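Local coordinates for protein phytoene synthase (Enterococcus hirae, PDB 5IYS) that probably joins two farnesyl diphosphates head to head into a C30 carotenoid precursor, as a magnesium-dependent dehydrosqualene synthase, at residues 245-250 / 280-285; 145-150 / 236-241; 27-32 / 273-278. All blocks are in the same frame, centred on the assembly; numbering follows the deposited sequence.

Contact 1. Residues 245-250 / 280-285. With FPS (S-[(2E,6E)-3,7,11-trimethyldodeca-2,6,10-trienyl] trihydrogen thiodiphosphate), chain G.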
# COMPACT_ATOMS: atom_id res chain seq x y z
N ALA A 245 8.93 -2.50 6.06
CA ALA A 245 8.00 -1.81 5.17
C ALA A 245 7.18 -0.78 5.95
O ALA A 245 6.99 0.36 5.51
CB ALA A 245 7.10 -2.79 4.42
N ALA A 246 6.66 -1.19 7.12
CA ALA A 246 5.86 -0.32 7.94
C ALA A 246 6.67 0.92 8.39
O ALA A 246 6.14 2.03 8.36
CB ALA A 246 5.29 -1.11 9.16
N PHE A 247 7.86 0.71 8.97
CA PHE A 247 8.64 1.82 9.54
C PHE A 247 9.10 2.78 8.44
O PHE A 247 9.00 4.01 8.58
CB PHE A 247 9.88 1.31 10.27
CG PHE A 247 9.64 0.93 11.72
CD1 PHE A 247 8.73 -0.06 12.05
CD2 PHE A 247 10.52 1.39 12.70
CE1 PHE A 247 8.59 -0.50 13.39
CE2 PHE A 247 10.42 0.95 14.01
CZ PHE A 247 9.43 0.02 14.37
N ILE A 248 9.53 2.22 7.32
CA ILE A 248 9.92 3.09 6.20
C ILE A 248 8.73 3.93 5.71
O ILE A 248 8.89 5.12 5.45
CB ILE A 248 10.63 2.30 5.08
CG1 ILE A 248 12.00 1.87 5.61
CG2 ILE A 248 10.80 3.11 3.78
CD1 ILE A 248 12.56 0.63 4.92
N TYR A 249 7.57 3.30 5.51
CA TYR A 249 6.44 4.07 5.01
C TYR A 249 6.00 5.14 6.03
O TYR A 249 5.77 6.29 5.64
CB TYR A 249 5.28 3.16 4.58
CG TYR A 249 4.59 3.72 3.37
CD1 TYR A 249 5.20 3.65 2.12
CD2 TYR A 249 3.39 4.41 3.49
CE1 TYR A 249 4.57 4.14 1.00
CE2 TYR A 249 2.74 4.93 2.37
CZ TYR A 249 3.35 4.80 1.14
OH TYR A 249 2.75 5.33 0.04
N ARG A 250 5.99 4.79 7.31
CA ARG A 250 5.51 5.68 8.37
C ARG A 250 6.39 6.92 8.50
O ARG A 250 5.94 7.99 8.92
CB ARG A 250 5.53 4.97 9.73
CG ARG A 250 5.09 5.87 10.88
CD ARG A 250 4.92 5.06 12.17
NE ARG A 250 6.22 4.51 12.56
CZ ARG A 250 6.42 3.76 13.64
NH1 ARG A 250 5.39 3.45 14.41
NH2 ARG A 250 7.63 3.27 13.89
N LYS A 280 17.83 -1.04 11.07
CA LYS A 280 18.48 -1.35 12.33
C LYS A 280 17.52 -1.11 13.49
O LYS A 280 17.50 -1.90 14.43
CB LYS A 280 19.74 -0.51 12.54
CG LYS A 280 20.90 -0.89 11.59
CD LYS A 280 22.14 -0.05 11.86
CE LYS A 280 23.34 -0.74 11.22
NZ LYS A 280 23.31 -0.40 9.79
N GLU A 281 16.78 0.00 13.47
CA GLU A 281 15.76 0.20 14.49
C GLU A 281 14.78 -0.94 14.52
O GLU A 281 14.24 -1.26 15.58
CB GLU A 281 14.96 1.49 14.31
CG GLU A 281 15.71 2.75 14.59
CD GLU A 281 14.88 3.99 14.31
OE1 GLU A 281 13.64 3.93 14.44
OE2 GLU A 281 15.48 5.02 13.92
N VAL A 282 14.36 -1.40 13.34
CA VAL A 282 13.38 -2.47 13.25
C VAL A 282 13.96 -3.72 13.88
O VAL A 282 13.29 -4.36 14.70
CB VAL A 282 12.96 -2.68 11.77
CG1 VAL A 282 12.51 -4.11 11.49
CG2 VAL A 282 11.88 -1.66 11.42
N LYS A 283 15.23 -3.98 13.61
CA LYS A 283 15.87 -5.18 14.16
C LYS A 283 15.92 -5.10 15.69
O LYS A 283 15.65 -6.10 16.35
CB LYS A 283 17.25 -5.40 13.56
CG LYS A 283 17.93 -6.67 14.05
CD LYS A 283 19.20 -6.97 13.28
CE LYS A 283 20.34 -6.10 13.75
NZ LYS A 283 21.68 -6.62 13.34
N SER A 284 16.18 -3.91 16.25
CA SER A 284 16.15 -3.74 17.70
C SER A 284 14.73 -3.92 18.22
O SER A 284 14.53 -4.54 19.27
CB SER A 284 16.68 -2.37 18.15
OG SER A 284 18.04 -2.23 17.77
N TYR A 285 13.77 -3.30 17.54
CA TYR A 285 12.37 -3.33 17.94
C TYR A 285 11.80 -4.74 18.01
O TYR A 285 11.06 -5.08 18.95
CB TYR A 285 11.55 -2.41 17.03
CG TYR A 285 10.06 -2.60 17.17
CD1 TYR A 285 9.37 -2.05 18.24
CD2 TYR A 285 9.36 -3.36 16.25
CE1 TYR A 285 8.00 -2.26 18.38
CE2 TYR A 285 8.02 -3.59 16.41
CZ TYR A 285 7.34 -3.02 17.45
OH TYR A 285 6.00 -3.28 17.55
C1 FPS G . 2.17 2.56 -1.76
S1 FPS G . 2.56 1.73 -3.25
C2 FPS G . 1.40 1.51 -0.99
C3 FPS G . 0.36 1.77 -0.17
C4 FPS G . -0.10 3.17 0.06
C5 FPS G . -0.35 0.65 0.57
C6 FPS G . 0.18 -0.75 0.29
C7 FPS G . -0.34 -1.69 1.36
C8 FPS G . 0.39 -2.70 1.86
C10 FPS G . -0.29 -3.63 2.84
C9 FPS G . 1.82 -2.97 1.44
C11 FPS G . 0.53 -3.69 4.13
C12 FPS G . -0.02 -4.75 5.07
C13 FPS G . 0.44 -6.02 5.14
C14 FPS G . -0.16 -6.98 6.14
C15 FPS G . 1.57 -6.52 4.27
PA FPS G . 4.14 2.63 -4.24
O1A FPS G . 4.86 1.67 -5.07
O2A FPS G . 3.34 3.60 -5.26
O3A FPS G . 5.06 3.58 -3.35
PB FPS G . 4.56 5.12 -3.21
O1B FPS G . 5.23 5.99 -4.23
O2B FPS G . 4.86 5.45 -1.77
O3B FPS G . 3.07 5.30 -3.43
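The ring of Phe247 is held between two groups. Val282 puts CG2 over one face, 3.5 Å from the ring centroid and 17° off the normal, a CH-pi contact. On the opposite face Arg250 of the same helix lays NH2 over the ring centre, 3.5 Å above the plane. Glu281 comes near the edge, with OE1 4.4 Å from Phe247 CD2. Tyr285 meets the far end of the ring obliquely. Phe247 CZ sits over one face of the tyrosine, 3.9 Å from Tyr285 CD2, and the two planes are turned by 52°. Val282 CG2 lies anti to its own carbonyl carbon, and this is the branch that reaches Phe247.

The contact packs helix 272-287, the last of the chain, against the outer side of helix 236-258 in the all-helical squalene/phytoene synthase fold. The axes of the two segments approach to 10.2 Å, with their directions at 131°. Both helices are joined here by apolar side chains, with no hydrogen bond between the segments. The polar end of Tyr285 turns to Tyr289, its hydroxyl partner, and Glu281 OE2 forms a salt bridge with Arg274. Tyr249, two residues on from Phe247, belongs to the pocket of the bound farnesyl thiodiphosphate. Its OH donates to ligand O2B at 2.8 Å and is also hydrogen-bonded to Asn169 ND2.

Contact 2. Residues 145-150 / 236-241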
# COMPACT_ATOMS: atom_id res chain seq x y z
N PRO A 145 -1.11 -14.60 3.34
CA PRO A 145 -0.79 -16.02 3.32
C PRO A 145 0.70 -16.26 3.10
O PRO A 145 1.18 -17.36 3.34
CB PRO A 145 -1.61 -16.55 2.14
CG PRO A 145 -2.75 -15.58 2.00
CD PRO A 145 -2.07 -14.25 2.28
N LEU A 146 1.43 -15.25 2.66
CA LEU A 146 2.90 -15.40 2.59
C LEU A 146 3.61 -15.23 3.93
O LEU A 146 4.82 -15.44 4.01
CB LEU A 146 3.54 -14.45 1.57
CG LEU A 146 2.83 -14.38 0.21
CD1 LEU A 146 3.35 -13.23 -0.67
CD2 LEU A 146 3.00 -15.68 -0.52
N LEU A 147 2.89 -14.67 4.90
CA LEU A 147 3.52 -14.10 6.10
C LEU A 147 3.16 -14.81 7.40
O LEU A 147 3.75 -14.53 8.43
CB LEU A 147 3.15 -12.61 6.20
CG LEU A 147 3.48 -11.72 4.99
CD1 LEU A 147 2.94 -10.32 5.25
CD2 LEU A 147 5.00 -11.69 4.82
N THR A 148 2.11 -15.63 7.38
CA THR A 148 1.62 -16.22 8.61
C THR A 148 1.05 -17.59 8.25
O THR A 148 0.55 -17.77 7.14
CB THR A 148 0.54 -15.32 9.33
OG1 THR A 148 0.19 -15.89 10.59
CG2 THR A 148 -0.72 -15.18 8.52
N GLU A 149 1.03 -18.50 9.22
CA GLU A 149 0.47 -19.83 9.04
C GLU A 149 -1.03 -19.78 8.82
O GLU A 149 -1.56 -20.50 7.99
CB GLU A 149 0.84 -20.78 10.19
CG GLU A 149 0.41 -20.34 11.61
CD GLU A 149 1.02 -21.19 12.75
OE1 GLU A 149 0.39 -22.18 13.18
OE2 GLU A 149 2.11 -20.84 13.28
N ARG A 150 -1.74 -18.89 9.52
CA ARG A 150 -3.18 -18.78 9.29
C ARG A 150 -3.57 -17.33 9.16
O ARG A 150 -3.71 -16.63 10.16
CB ARG A 150 -4.03 -19.41 10.40
CG ARG A 150 -5.54 -19.42 10.04
CD ARG A 150 -6.31 -20.51 10.79
NE ARG A 150 -7.76 -20.43 10.60
CZ ARG A 150 -8.55 -19.59 11.26
NH1 ARG A 150 -8.01 -18.72 12.10
NH2 ARG A 150 -9.86 -19.58 11.03
N GLU A 236 8.57 -15.99 11.73
CA GLU A 236 9.75 -15.29 12.25
C GLU A 236 10.61 -14.69 11.13
O GLU A 236 10.89 -13.47 11.13
CB GLU A 236 10.63 -16.21 13.09
CG GLU A 236 11.87 -15.49 13.59
CD GLU A 236 12.75 -16.39 14.44
OE1 GLU A 236 12.17 -17.28 15.10
OE2 GLU A 236 13.99 -16.26 14.37
N ASP A 237 10.91 -15.49 10.12
CA ASP A 237 11.70 -15.01 8.96
C ASP A 237 11.06 -13.95 8.06
O ASP A 237 11.71 -13.41 7.15
CB ASP A 237 12.26 -16.18 8.14
CG ASP A 237 11.20 -16.97 7.37
OD1 ASP A 237 10.02 -16.56 7.19
OD2 ASP A 237 11.59 -18.01 6.80
N CYS A 238 9.80 -13.60 8.36
CA CYS A 238 9.07 -12.55 7.63
C CYS A 238 8.94 -11.25 8.42
O CYS A 238 8.45 -10.25 7.90
CB CYS A 238 7.68 -13.02 7.22
SG CYS A 238 7.71 -14.42 6.06
N ARG A 239 9.28 -11.28 9.70
CA ARG A 239 9.07 -10.10 10.52
C ARG A 239 9.90 -8.88 10.16
O ARG A 239 9.41 -7.76 10.22
CB ARG A 239 9.33 -10.45 11.99
CG ARG A 239 8.26 -11.39 12.51
CD ARG A 239 8.52 -11.64 14.02
NE ARG A 239 7.73 -12.79 14.41
CZ ARG A 239 8.02 -13.60 15.41
NH1 ARG A 239 9.12 -13.41 16.13
NH2 ARG A 239 7.17 -14.57 15.72
N GLN A 240 11.20 -9.06 9.95
CA GLN A 240 12.10 -7.95 9.65
C GLN A 240 11.62 -7.22 8.38
O GLN A 240 11.53 -5.99 8.36
CB GLN A 240 13.51 -8.52 9.43
CG GLN A 240 14.59 -7.53 9.01
CD GLN A 240 14.81 -6.39 9.98
OE1 GLN A 240 14.76 -6.58 11.21
NE2 GLN A 240 15.18 -5.24 9.44
N ALA A 241 11.21 -7.98 7.38
CA ALA A 241 10.75 -7.36 6.11
C ALA A 241 9.44 -6.60 6.31
O ALA A 241 9.30 -5.45 5.86
CB ALA A 241 10.60 -8.45 5.02
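Leu147 and Cys238 meet through one methyl and one thiol-bearing carbon. Leu147 CD2 lies 3.8 Å from Cys238 CB, and the same methyl is 4.0 Å from Cys238 SG. The sulfur also comes against the backbone of the loop, 3.7 Å from Leu146 O. Only these three residues touch across the two segments, and all three are buried. The backbones are close: the CA atoms of Leu147 and Cys238 are 6.0 Å apart.

The torsions explain the fit. Cys238 has SG anti to its carbonyl carbon, beside the backbone N (chi1 -63°), which brings the sulfur up to the Leu146 carbonyl. Leu147 has CG placed in the same way, and its CD2 branch is the one turned to the cysteine.

Further out, the loop 145-150 is tied to the residues just ahead of segment 236-241. Leu147 is joined to Thr235 by backbone hydrogen bonding, and Thr148 OG1 is hydrogen-bonded to Leu233 O. Cys238 also touches Leu37 and Lys41, while Leu146 packs on Phe99 and on Ser44 and Val45 of helix 39-60. Arg239 points away from the loop and bonds through NE to Ile234 O. The contact thus joins the connection between helices 125-143 and 155-172 to the N-terminal part of helix 236-258.

The side chain of Leu147 is also about 4 Å from a bound farnesyl thiodiphosphate, nearest atoms counted. The contact of its methyl with Cys238 CB is apolar. Cys238 SG rests near the Leu146 carbonyl, with no hydrogen bond assigned. Packing therefore holds the two segments together, and the polar ties to the loop come from Leu233 and Thr235.

Contact 3. Residues 27-32 / 273-278. With FPS (S-[(2E,6E)-3,7,11-trimethyldodeca-2,6,10-trienyl] trihydrogen thiodiphosphate), chain G.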
# COMPACT_ATOMS: atom_id res chain seq x y z
N SER A 27 8.94 1.06 -6.65
CA SER A 27 8.92 1.26 -5.20
C SER A 27 10.23 0.88 -4.52
O SER A 27 10.39 -0.24 -4.02
CB SER A 27 7.78 0.50 -4.51
OG SER A 27 7.83 0.76 -3.10
N LYS A 28 11.18 1.81 -4.47
CA LYS A 28 12.49 1.51 -3.92
C LYS A 28 12.33 1.08 -2.47
O LYS A 28 13.03 0.17 -2.03
CB LYS A 28 13.43 2.72 -3.99
CG LYS A 28 13.85 3.06 -5.42
CD LYS A 28 15.27 3.62 -5.43
CE LYS A 28 15.30 5.15 -5.38
NZ LYS A 28 14.38 5.74 -4.35
N SER A 29 11.37 1.70 -1.78
CA SER A 29 11.02 1.37 -0.39
C SER A 29 10.55 -0.07 -0.18
O SER A 29 11.04 -0.75 0.71
CB SER A 29 9.92 2.28 0.14
OG SER A 29 10.39 3.60 0.41
N PHE A 30 9.52 -0.48 -0.91
CA PHE A 30 8.96 -1.81 -0.70
C PHE A 30 9.89 -2.87 -1.26
O PHE A 30 9.97 -3.97 -0.73
CB PHE A 30 7.56 -1.89 -1.32
CG PHE A 30 6.49 -1.20 -0.51
CD1 PHE A 30 6.48 -1.30 0.87
CD2 PHE A 30 5.48 -0.47 -1.12
CE1 PHE A 30 5.49 -0.66 1.63
CE2 PHE A 30 4.47 0.14 -0.38
CZ PHE A 30 4.48 0.05 1.01
N TYR A 31 10.66 -2.54 -2.30
CA TYR A 31 11.67 -3.47 -2.78
C TYR A 31 12.73 -3.70 -1.73
O TYR A 31 13.09 -4.83 -1.47
CB TYR A 31 12.36 -2.96 -4.08
CG TYR A 31 13.34 -3.96 -4.65
CD1 TYR A 31 12.98 -5.28 -4.85
CD2 TYR A 31 14.58 -3.55 -5.15
CE1 TYR A 31 13.86 -6.21 -5.37
CE2 TYR A 31 15.46 -4.46 -5.71
CZ TYR A 31 15.08 -5.78 -5.85
OH TYR A 31 15.95 -6.70 -6.41
N LEU A 32 13.24 -2.62 -1.12
CA LEU A 32 14.25 -2.77 -0.07
C LEU A 32 13.67 -3.56 1.11
O LEU A 32 14.26 -4.55 1.56
CB LEU A 32 14.65 -1.39 0.44
CG LEU A 32 15.63 -1.39 1.62
CD1 LEU A 32 16.85 -2.20 1.20
CD2 LEU A 32 16.02 0.05 1.93
N TYR A 273 20.21 6.46 3.49
CA TYR A 273 20.81 6.48 4.82
C TYR A 273 19.73 6.26 5.90
O TYR A 273 19.92 5.50 6.84
CB TYR A 273 21.53 7.82 5.04
CG TYR A 273 22.15 8.00 6.40
CD1 TYR A 273 23.44 7.51 6.65
CD2 TYR A 273 21.52 8.74 7.38
CE1 TYR A 273 24.08 7.77 7.86
CE2 TYR A 273 22.13 8.96 8.63
CZ TYR A 273 23.42 8.49 8.85
OH TYR A 273 24.06 8.76 10.04
N ARG A 274 18.65 7.03 5.85
CA ARG A 274 17.57 6.92 6.82
C ARG A 274 16.83 5.56 6.79
O ARG A 274 16.53 4.97 7.83
CB ARG A 274 16.59 8.07 6.57
CG ARG A 274 15.50 8.21 7.60
CD ARG A 274 16.06 8.38 9.01
NE ARG A 274 14.92 8.38 9.93
CZ ARG A 274 14.92 7.80 11.11
NH1 ARG A 274 16.03 7.26 11.57
NH2 ARG A 274 13.81 7.79 11.84
N LYS A 275 16.71 5.00 5.61
CA LYS A 275 16.18 3.63 5.46
C LYS A 275 17.04 2.60 6.15
O LYS A 275 16.53 1.70 6.84
CB LYS A 275 16.00 3.25 4.00
CG LYS A 275 14.86 4.05 3.34
CD LYS A 275 14.70 3.67 1.87
CE LYS A 275 13.69 4.60 1.19
NZ LYS A 275 13.86 4.66 -0.29
N VAL A 276 18.35 2.77 6.06
CA VAL A 276 19.26 1.82 6.71
C VAL A 276 19.15 1.96 8.22
O VAL A 276 19.09 0.97 8.95
CB VAL A 276 20.74 2.03 6.26
CG1 VAL A 276 21.70 1.23 7.20
CG2 VAL A 276 20.89 1.53 4.82
N GLN A 277 19.05 3.20 8.68
CA GLN A 277 18.85 3.44 10.10
C GLN A 277 17.59 2.75 10.59
O GLN A 277 17.55 2.17 11.67
CB GLN A 277 18.72 4.94 10.38
CG GLN A 277 20.04 5.66 10.36
CD GLN A 277 19.88 7.10 10.78
OE1 GLN A 277 19.00 7.80 10.28
NE2 GLN A 277 20.76 7.56 11.68
N LEU A 278 16.54 2.87 9.79
CA LEU A 278 15.26 2.26 10.15
C LEU A 278 15.29 0.73 10.19
O LEU A 278 14.71 0.10 11.10
CB LEU A 278 14.14 2.78 9.22
CG LEU A 278 13.67 4.21 9.56
CD1 LEU A 278 12.94 4.95 8.43
CD2 LEU A 278 12.83 4.25 10.80
C1 FPS G . 2.17 2.56 -1.76
S1 FPS G . 2.56 1.73 -3.25
C2 FPS G . 1.40 1.51 -0.99
C3 FPS G . 0.36 1.77 -0.17
C4 FPS G . -0.10 3.17 0.06
C5 FPS G . -0.35 0.65 0.57
C6 FPS G . 0.18 -0.75 0.29
C7 FPS G . -0.34 -1.69 1.36
C8 FPS G . 0.39 -2.70 1.86
C10 FPS G . -0.29 -3.63 2.84
C9 FPS G . 1.82 -2.97 1.44
C11 FPS G . 0.53 -3.69 4.13
C12 FPS G . -0.02 -4.75 5.07
C13 FPS G . 0.44 -6.02 5.14
C14 FPS G . -0.16 -6.98 6.14
C15 FPS G . 1.57 -6.52 4.27
PA FPS G . 4.14 2.63 -4.24
O1A FPS G . 4.86 1.67 -5.07
O2A FPS G . 3.34 3.60 -5.26
O3A FPS G . 5.06 3.58 -3.35
PB FPS G . 4.56 5.12 -3.21
O1B FPS G . 5.23 5.99 -4.23
O2B FPS G . 4.86 5.45 -1.77
O3B FPS G . 3.07 5.30 -3.43
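Lys275 leaves its helix with CG anti to the carbonyl carbon (chi1 -69°) and then runs extended to its tip. This carries the chain across to helix 28-34. Leu32 has CG anti to the backbone N (chi1 176°), which sends CD2 to the root of the lysine. Leu32 CD2 lies 3.8 Å from Lys275 CB and also touches CD. Farther along, Lys275 CE is 3.5 Å from Ser29 OG. Leu32 crosses the lysine chain at an angle near its root, and Ser29 OG meets it near its end, which also reaches Lys28 CB.

The axes of segments 28-32 and 273-278 approach to 11.9 Å, with their directions at 34°. The long lysine bridges this wide spacing. Helix 236-258 packs on both: Ile248 touches Ser29 and Phe247 touches Leu278.

The other side of segment 27-32 faces the bound farnesyl thiodiphosphate. Ser27 is the N-cap of helix 28-34: its OG accepts from Phe30 N at 3.0 Å. Its CB lies 3.2 Å from ligand O1A. Phe30 presents its ring edge to the ligand, with CE2 3.4 Å from ligand C2.

Lys28 NZ and Lys275 NZ are 4.2 Å apart. Two like charges this close would be expected to repel, and the pairing may lower the proton affinity of one amine.

Overall arrangement
Contacts 1 and 3 are close neighbours, their centres 9 Å apart, and both use helix 272-287. They also meet at the same ligand: the rings of Tyr249 of contact 1 and Phe30 of contact 3 meet, nearly parallel, with Tyr249 CD1 3.8 Å from Phe30 CZ. Contact 2 shares helix 236-258 with contact 1, and their centres are 15 Å apart. Gln240 OE1 packs 3.3 Å from Val282 CG1 there. Contacts 2 and 3 do not touch; their nearest atoms are about 6 Å apart. Helix 236-258 carries parts of contacts 1 and 2, and contact 2 also comes near a bound farnesyl thiodiphosphate through Leu147.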